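Local coordinates for dual specificity protein phosphatase 8 (Homo sapiens, PDB 4JMK), which probably dephosphorylates phosphotyrosine, phosphoserine and phosphothreonine residues of proteins and negatively regulates mitogen-activated protein kinases, here represented by its catalytic domain, at residues 61-66 with 96-101; 102-107 with 133-138. The protein carries 1 engineered substitution. All blocks are in the same frame, centred on the assembly; numbering follows the deposited sequence.

Contact 1. Residues 61-66 with 96-101; sequences EKLLPW and ATIAIA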
ATOM      1  N   GLU A  61      10.214  12.596   4.314  1.00 30.45           N
ATOM      2  CA  GLU A  61       9.058  12.558   3.435  1.00 32.98           C
ATOM      3  C   GLU A  61       7.801  12.243   4.235  1.00 35.42           C
ATOM      4  O   GLU A  61       7.827  11.571   5.272  1.00 29.13           O
ATOM      5  CB  GLU A  61       9.248  11.542   2.308  1.00 39.15           C
ATOM      6  CG  GLU A  61       8.105  11.484   1.311  1.00 45.11           C
ATOM      7  CD  GLU A  61       8.043  12.697   0.402  1.00 47.20           C
ATOM      8  OE1 GLU A  61       8.659  12.647  -0.680  1.00 42.48           O
ATOM      9  OE2 GLU A  61       7.376  13.693   0.756  1.00 56.41           O
ATOM     10  N   LYS A  62       6.684  12.731   3.729  1.00 35.30           N
ATOM     11  CA  LYS A  62       5.460  12.691   4.482  1.00 28.35           C
ATOM     12  C   LYS A  62       4.377  11.869   3.737  1.00 34.17           C
ATOM     13  O   LYS A  62       3.963  12.205   2.613  1.00 27.13           O
ATOM     14  CB  LYS A  62       5.080  14.141   4.776  1.00 42.42           C
ATOM     15  CG  LYS A  62       4.270  14.362   6.024  1.00 58.42           C
ATOM     16  CD  LYS A  62       3.201  15.407   5.716  1.00 69.85           C
ATOM     17  CE  LYS A  62       2.653  15.186   4.303  1.00 78.14           C
ATOM     18  NZ  LYS A  62       2.354  13.747   3.986  1.00 82.70           N
ATOM     19  N   LEU A  63       3.946  10.771   4.348  1.00 22.10           N
ATOM     20  CA  LEU A  63       3.060   9.800   3.706  1.00 21.66           C
ATOM     21  C   LEU A  63       1.644   9.908   4.298  1.00 20.48           C
ATOM     22  O   LEU A  63       0.667   9.484   3.681  1.00 27.51           O
ATOM     23  CB  LEU A  63       3.625   8.392   3.946  1.00 29.71           C
ATOM     24  CG  LEU A  63       2.857   7.124   3.565  1.00 34.95           C
ATOM     25  CD1 LEU A  63       2.392   7.164   2.122  1.00 28.08           C
ATOM     26  CD2 LEU A  63       3.718   5.883   3.811  1.00 33.73           C
ATOM     27  N   LEU A  64       1.542  10.475   5.498  1.00 26.40           N
ATOM     28  CA  LEU A  64       0.291  10.470   6.284  1.00 26.01           C
ATOM     29  C   LEU A  64      -1.055  10.832   5.601  1.00 20.96           C
ATOM     30  O   LEU A  64      -2.023  10.040   5.690  1.00 28.51           O
ATOM     31  CB  LEU A  64       0.450  11.282   7.576  1.00 30.12           C
ATOM     32  CG  LEU A  64       0.485  10.510   8.887  1.00 32.55           C
ATOM     33  CD1 LEU A  64       0.730  11.472  10.045  1.00 39.66           C
ATOM     34  CD2 LEU A  64      -0.814   9.746   9.086  1.00 22.25           C
ATOM     35  N   PRO A  65      -1.133  12.004   4.920  1.00 30.05           N
ATOM     36  CA  PRO A  65      -2.343  12.472   4.249  1.00 32.69           C
ATOM     37  C   PRO A  65      -2.598  11.781   2.951  1.00 25.22           C
ATOM     38  O   PRO A  65      -3.555  12.163   2.294  1.00 27.14           O
ATOM     39  CB  PRO A  65      -2.019  13.924   3.913  1.00 38.00           C
ATOM     40  CG  PRO A  65      -0.585  13.884   3.688  1.00 35.54           C
ATOM     41  CD  PRO A  65      -0.101  13.021   4.804  1.00 32.89           C
ATOM     42  N   TRP A  66      -1.761  10.830   2.549  1.00 18.19           N
ATOM     43  CA  TRP A  66      -2.042  10.042   1.348  1.00 18.70           C
ATOM     44  C   TRP A  66      -2.662   8.715   1.716  1.00 19.03           C
ATOM     45  O   TRP A  66      -3.134   7.999   0.844  1.00 16.62           O
ATOM     46  CB  TRP A  66      -0.750   9.775   0.573  1.00 18.51           C
ATOM     47  CG  TRP A  66      -0.204  10.985  -0.109  1.00 20.02           C
ATOM     48  CD1 TRP A  66       0.897  11.711   0.251  1.00 28.26           C
ATOM     49  CD2 TRP A  66      -0.727  11.605  -1.290  1.00 28.43           C
ATOM     50  NE1 TRP A  66       1.084  12.754  -0.631  1.00 28.37           N
ATOM     51  CE2 TRP A  66       0.100  12.711  -1.585  1.00 32.99           C
ATOM     52  CE3 TRP A  66      -1.816  11.337  -2.124  1.00 30.32           C
ATOM     53  CZ2 TRP A  66      -0.129  13.543  -2.688  1.00 39.56           C
ATOM     54  CZ3 TRP A  66      -2.044  12.165  -3.211  1.00 30.03           C
ATOM     55  CH2 TRP A  66      -1.203  13.254  -3.483  1.00 28.28           C
ATOM     56  N   ALA A  96       5.313  -0.764   1.114  1.00 12.08           N
ATOM     57  CA  ALA A  96       5.062  -1.660   2.242  1.00 13.88           C
ATOM     58  C   ALA A  96       4.255  -0.936   3.321  1.00 11.94           C
ATOM     59  O   ALA A  96       3.320  -1.495   3.903  1.00 13.28           O
ATOM     60  CB  ALA A  96       6.392  -2.167   2.808  1.00 15.76           C
ATOM     61  N   THR A  97       4.610   0.318   3.582  1.00 15.30           N
ATOM     62  CA  THR A  97       3.896   1.080   4.615  1.00 14.19           C
ATOM     63  C   THR A  97       2.421   1.280   4.245  1.00 15.90           C
ATOM     64  O   THR A  97       1.534   1.170   5.093  1.00 15.66           O
ATOM     65  CB  THR A  97       4.599   2.425   4.897  1.00 18.49           C
ATOM     66  OG1 THR A  97       5.961   2.169   5.276  1.00 15.83           O
ATOM     67  CG2 THR A  97       3.902   3.161   6.044  1.00 19.25           C
ATOM     68  N   ILE A  98       2.146   1.541   2.975  1.00 14.93           N
ATOM     69  CA  ILE A  98       0.749   1.671   2.544  1.00 13.87           C
ATOM     70  C   ILE A  98      -0.042   0.384   2.772  1.00 15.90           C
ATOM     71  O   ILE A  98      -1.160   0.424   3.306  1.00 14.21           O
ATOM     72  CB  ILE A  98       0.656   2.155   1.087  1.00 15.93           C
ATOM     73  CG1 ILE A  98       1.118   3.613   1.020  1.00 18.60           C
ATOM     74  CG2 ILE A  98      -0.789   2.015   0.531  1.00 12.56           C
ATOM     75  CD1 ILE A  98       1.331   4.153  -0.402  1.00 22.85           C
ATOM     76  N   ALA A  99       0.543  -0.757   2.400  1.00 15.96           N
ATOM     77  CA  ALA A  99      -0.095  -2.056   2.633  1.00 14.99           C
ATOM     78  C   ALA A  99      -0.383  -2.276   4.111  1.00 11.76           C
ATOM     79  O   ALA A  99      -1.457  -2.788   4.476  1.00 12.24           O
ATOM     80  CB  ALA A  99       0.779  -3.180   2.098  1.00 14.26           C
ATOM     81  N   ILE A 100       0.574  -1.908   4.960  1.00 14.47           N
ATOM     82  CA  ILE A 100       0.393  -2.070   6.413  1.00 14.19           C
ATOM     83  C   ILE A 100      -0.762  -1.213   6.897  1.00 14.60           C
ATOM     84  O   ILE A 100      -1.614  -1.693   7.641  1.00 13.55           O
ATOM     85  CB  ILE A 100       1.687  -1.749   7.211  1.00 15.29           C
ATOM     86  CG1 ILE A 100       2.769  -2.768   6.847  1.00 13.06           C
ATOM     87  CG2 ILE A 100       1.420  -1.807   8.722  1.00 12.71           C
ATOM     88  CD1 ILE A 100       4.193  -2.346   7.211  1.00 12.23           C
ATOM     89  N   ALA A 101      -0.803   0.050   6.479  1.00 19.00           N
ATOM     90  CA  ALA A 101      -1.913   0.926   6.863  1.00 17.94           C
ATOM     91  C   ALA A 101      -3.267   0.375   6.399  1.00 17.53           C
ATOM     92  O   ALA A 101      -4.272   0.492   7.105  1.00 14.91           O
ATOM     93  CB  ALA A 101      -1.691   2.341   6.321  1.00 17.86           C
TER
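Leu63 reaches across from the 61-66 loop to Thr97 and Ile98 on helix 94-107, and about half of the 121 Å² buried between the segments belongs to this one leucine. Its CB points toward the helix but stops short of it. CG lies anti to the backbone N (chi1 172°), which carries the branch point inward, with Leu63 CG still 4.7 Å from Ile98 CG1. Contact begins only at the two methyls, which divide the partners between them. Leu63 CD2 meets the threonine, 3.5 Å from Thr97 CG2. Leu63 CD1 goes to the isoleucine and lies 3.9 Å from Ile98 CG1. The pairing is apolar, with Thr97 offering its methyl; its hydroxyl is hydrogen-bonded to Ser93 O, one helical turn back. In the protein-tyrosine phosphatase fold this helix directly follows the phosphate-binding loop, and the side chains of Ile98 and Ser88 are about 8 Å apart; Ser88 is an engineered replacement at the predicted phosphocysteine position. An alanine in place of Leu63 would remove both methyls and is likely to open a gap over Thr97 CG2 and Ile98 CG1. Neighbouring elements add to the packing: Ile98 also touches Leu67 and Ser70 of helix 67-79, while Ile55 packs against Leu63. The backbone of the loop turns just after the leucine, where Trp66 N donates to Leu63 O at 3.0 Å.

Contact 2. Residues 102-107 with 133-138; sequences YIMKTM and GQLLEY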
ATOM      1  N   TYR A 102      -3.307  -0.213   5.206  1.00 14.31           N
ATOM      2  CA  TYR A 102      -4.562  -0.753   4.700  1.00 12.78           C
ATOM      3  C   TYR A 102      -5.094  -1.858   5.611  1.00 15.97           C
ATOM      4  O   TYR A 102      -6.297  -1.932   5.891  1.00 13.76           O
ATOM      5  CB  TYR A 102      -4.397  -1.290   3.271  1.00 14.47           C
ATOM      6  CG  TYR A 102      -5.688  -1.869   2.749  1.00 18.96           C
ATOM      7  CD1 TYR A 102      -6.669  -1.047   2.205  1.00 13.61           C
ATOM      8  CD2 TYR A 102      -5.943  -3.232   2.827  1.00 15.70           C
ATOM      9  CE1 TYR A 102      -7.876  -1.581   1.745  1.00 12.86           C
ATOM     10  CE2 TYR A 102      -7.140  -3.770   2.368  1.00 14.42           C
ATOM     11  CZ  TYR A 102      -8.093  -2.936   1.830  1.00 16.85           C
ATOM     12  OH  TYR A 102      -9.279  -3.465   1.378  1.00 15.05           O
ATOM     13  N   ILE A 103      -4.199  -2.726   6.063  1.00 14.33           N
ATOM     14  CA  ILE A 103      -4.600  -3.819   6.939  1.00 14.50           C
ATOM     15  C   ILE A 103      -5.031  -3.285   8.287  1.00 13.74           C
ATOM     16  O   ILE A 103      -6.022  -3.751   8.862  1.00 16.65           O
ATOM     17  CB  ILE A 103      -3.470  -4.847   7.074  1.00 15.81           C
ATOM     18  CG1 ILE A 103      -3.298  -5.560   5.733  1.00 24.11           C
ATOM     19  CG2 ILE A 103      -3.768  -5.874   8.143  1.00 18.69           C
ATOM     20  CD1 ILE A 103      -2.030  -6.300   5.643  1.00 29.48           C
ATOM     21  N   MET A 104      -4.306  -2.286   8.783  1.00 15.02           N
ATOM     22  CA  MET A 104      -4.682  -1.648  10.049  1.00 18.60           C
ATOM     23  C   MET A 104      -6.117  -1.128  10.037  1.00 15.02           C
ATOM     24  O   MET A 104      -6.914  -1.426  10.922  1.00 22.77           O
ATOM     25  CB  MET A 104      -3.766  -0.461  10.315  1.00 19.39           C
ATOM     26  CG  MET A 104      -2.403  -0.815  10.822  1.00 25.34           C
ATOM     27  SD  MET A 104      -1.346   0.647  10.899  1.00 29.63           S
ATOM     28  CE  MET A 104      -2.178   1.504  12.216  1.00 20.08           C
ATOM     29  N   LYS A 105      -6.435  -0.327   9.033  1.00 16.04           N
ATOM     30  CA  LYS A 105      -7.744   0.288   8.948  1.00 20.04           C
ATOM     31  C   LYS A 105      -8.830  -0.741   8.662  1.00 22.14           C
ATOM     32  O   LYS A 105      -9.903  -0.680   9.252  1.00 18.07           O
ATOM     33  CB  LYS A 105      -7.744   1.363   7.868  1.00 22.42           C
ATOM     34  CG  LYS A 105      -9.022   2.203   7.833  1.00 25.10           C
ATOM     35  CD  LYS A 105      -8.890   3.343   6.830  1.00 29.35           C
ATOM     36  CE  LYS A 105     -10.172   4.117   6.691  1.00 34.61           C
ATOM     37  NZ  LYS A 105     -10.706   4.460   8.014  1.00 38.86           N
ATOM     38  N   THR A 106      -8.557  -1.681   7.757  1.00 19.33           N
ATOM     39  CA  THR A 106      -9.586  -2.630   7.334  1.00 18.73           C
ATOM     40  C   THR A 106      -9.956  -3.593   8.451  1.00 17.94           C
ATOM     41  O   THR A 106     -11.133  -3.882   8.670  1.00 22.65           O
ATOM     42  CB  THR A 106      -9.114  -3.440   6.120  1.00 18.01           C
ATOM     43  OG1 THR A 106      -8.903  -2.549   5.016  1.00 17.06           O
ATOM     44  CG2 THR A 106     -10.145  -4.489   5.738  1.00 18.69           C
ATOM     45  N   MET A 107      -8.949  -4.083   9.163  1.00 19.78           N
ATOM     46  CA  MET A 107      -9.180  -5.118  10.166  1.00 20.75           C
ATOM     47  C   MET A 107      -9.262  -4.578  11.595  1.00 18.91           C
ATOM     48  O   MET A 107      -9.650  -5.302  12.516  1.00 20.58           O
ATOM     49  CB  MET A 107      -8.093  -6.191  10.068  1.00 22.27           C
ATOM     50  CG  MET A 107      -8.106  -6.946   8.747  1.00 24.72           C
ATOM     51  SD  MET A 107      -9.696  -7.788   8.529  1.00 37.09           S
ATOM     52  CE  MET A 107      -9.547  -8.996   9.832  1.00 23.45           C
ATOM     53  N   GLY A 133       6.851   5.414  11.943  1.00 17.53           N
ATOM     54  CA  GLY A 133       6.298   6.352  12.909  1.00 15.10           C
ATOM     55  C   GLY A 133       4.997   6.993  12.441  1.00 15.36           C
ATOM     56  O   GLY A 133       4.082   7.217  13.242  1.00 16.49           O
ATOM     57  N   GLN A 134       4.907   7.296  11.146  1.00 19.00           N
ATOM     58  CA  GLN A 134       3.666   7.829  10.586  1.00 16.92           C
ATOM     59  C   GLN A 134       2.526   6.815  10.689  1.00 16.72           C
ATOM     60  O   GLN A 134       1.375   7.199  10.879  1.00 16.26           O
ATOM     61  CB  GLN A 134       3.890   8.338   9.154  1.00 15.03           C
ATOM     62  CG  GLN A 134       4.790   9.577   9.115  1.00 21.80           C
ATOM     63  CD  GLN A 134       5.180  10.012   7.710  1.00 24.61           C
ATOM     64  OE1 GLN A 134       4.342  10.081   6.809  1.00 30.83           O
ATOM     65  NE2 GLN A 134       6.463  10.321   7.520  1.00 27.25           N
ATOM     66  N   LEU A 135       2.838   5.519  10.610  1.00 16.07           N
ATOM     67  CA  LEU A 135       1.847   4.482  10.935  1.00 15.47           C
ATOM     68  C   LEU A 135       1.315   4.587  12.362  1.00 18.37           C
ATOM     69  O   LEU A 135       0.109   4.441  12.597  1.00 18.59           O
ATOM     70  CB  LEU A 135       2.441   3.081  10.755  1.00 20.27           C
ATOM     71  CG  LEU A 135       2.734   2.568   9.362  1.00 29.54           C
ATOM     72  CD1 LEU A 135       3.277   1.150   9.470  1.00 31.01           C
ATOM     73  CD2 LEU A 135       1.454   2.604   8.538  1.00 36.26           C
ATOM     74  N   LEU A 136       2.207   4.788  13.326  1.00 15.75           N
ATOM     75  CA  LEU A 136       1.770   5.010  14.704  1.00 18.81           C
ATOM     76  C   LEU A 136       0.807   6.188  14.798  1.00 17.96           C
ATOM     77  O   LEU A 136      -0.217   6.096  15.485  1.00 21.59           O
ATOM     78  CB  LEU A 136       2.952   5.271  15.646  1.00 20.52           C
ATOM     79  CG  LEU A 136       3.541   4.112  16.441  1.00 31.12           C
ATOM     80  CD1 LEU A 136       4.268   4.603  17.704  1.00 18.31           C
ATOM     81  CD2 LEU A 136       2.476   3.115  16.800  1.00 30.93           C
ATOM     82  N   GLU A 137       1.144   7.299  14.145  1.00 18.06           N
ATOM     83  CA  GLU A 137       0.303   8.504  14.211  1.00 18.88           C
ATOM     84  C   GLU A 137      -1.016   8.268  13.498  1.00 21.24           C
ATOM     85  O   GLU A 137      -2.049   8.784  13.915  1.00 18.93           O
ATOM     86  CB  GLU A 137       0.997   9.720  13.586  1.00 22.50           C
ATOM     87  CG  GLU A 137       1.636  10.679  14.580  1.00 43.47           C
ATOM     88  CD  GLU A 137       0.704  11.076  15.701  1.00 42.29           C
ATOM     89  OE1 GLU A 137       0.854  10.525  16.802  1.00 45.71           O
ATOM     90  OE2 GLU A 137      -0.178  11.936  15.495  1.00 45.54           O
ATOM     91  N   TYR A 138      -0.973   7.494  12.420  1.00 17.23           N
ATOM     92  CA  TYR A 138      -2.191   7.163  11.684  1.00 19.08           C
ATOM     93  C   TYR A 138      -3.117   6.348  12.579  1.00 20.99           C
ATOM     94  O   TYR A 138      -4.322   6.617  12.657  1.00 20.53           O
ATOM     95  CB  TYR A 138      -1.839   6.404  10.399  1.00 16.14           C
ATOM     96  CG  TYR A 138      -3.028   6.085   9.509  1.00 21.61           C
ATOM     97  CD1 TYR A 138      -3.828   7.101   8.997  1.00 24.55           C
ATOM     98  CD2 TYR A 138      -3.337   4.766   9.168  1.00 18.77           C
ATOM     99  CE1 TYR A 138      -4.921   6.811   8.177  1.00 22.78           C
ATOM    100  CE2 TYR A 138      -4.428   4.467   8.350  1.00 20.60           C
ATOM    101  CZ  TYR A 138      -5.209   5.499   7.863  1.00 25.92           C
ATOM    102  OH  TYR A 138      -6.285   5.227   7.044  1.00 24.60           O
TER
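Leu135 and Tyr138, three residues apart on helix 129-148, meet Met104 and Lys105 near the C-terminal end of helix 94-107. This is helix-to-helix packing within the dual-specificity phosphatase catalytic domain, away from the annotated site; the segments bury 203 Å² and share no hydrogen bond. Leu135 comes first. Leu135 CD2 lies 4.2 Å from Met104 SD, the two side chains crossing at a slant, and the leucine also touches Ile100 and Ala101 of the same partner helix. The methionine chain then bends at its last torsion (chi3 68°), which swings Met104 CE to 3.7 Å from the backbone oxygen Leu135 O. One turn further on, a first torsion of -176° extends the Tyr138 side chain toward helix 94-107, and it also touches Leu67 and Ile71 of helix 67-79. The phenol OH is held by a hydrogen bond to Asp68 OD1, so its polar need is met beyond this helix pair. Lys105 runs across the tyrosine at about a right angle and offers methylenes instead of its amine: Tyr138 OH lies 3.2 Å from Lys105 CD, with Lys105 CE at 4.1 Å.

Read from the N terminus, contact 1 closes first, bringing the loop after strand 50-52 onto helix 94-107 across an interval that holds helix 67-79 and strand 83-87. Contact 2 opens on the next turns of that same helix and closes onto helix 129-148 after an interval that holds helix 111-121. The two therefore stand in series, neither nesting nor crossing, with their centres about 8 Å apart. Beyond the shared helix, they touch directly. Gln134 OE1 accepts a probable hydrogen bond from Leu63 N (2.6 Å). Gln134 NE2 probably donates to Glu61 O. Thr97 CG2 packs 3.5 Å from Leu135 CD2. Loop, central helix and C-terminal helix are thus joined pairwise.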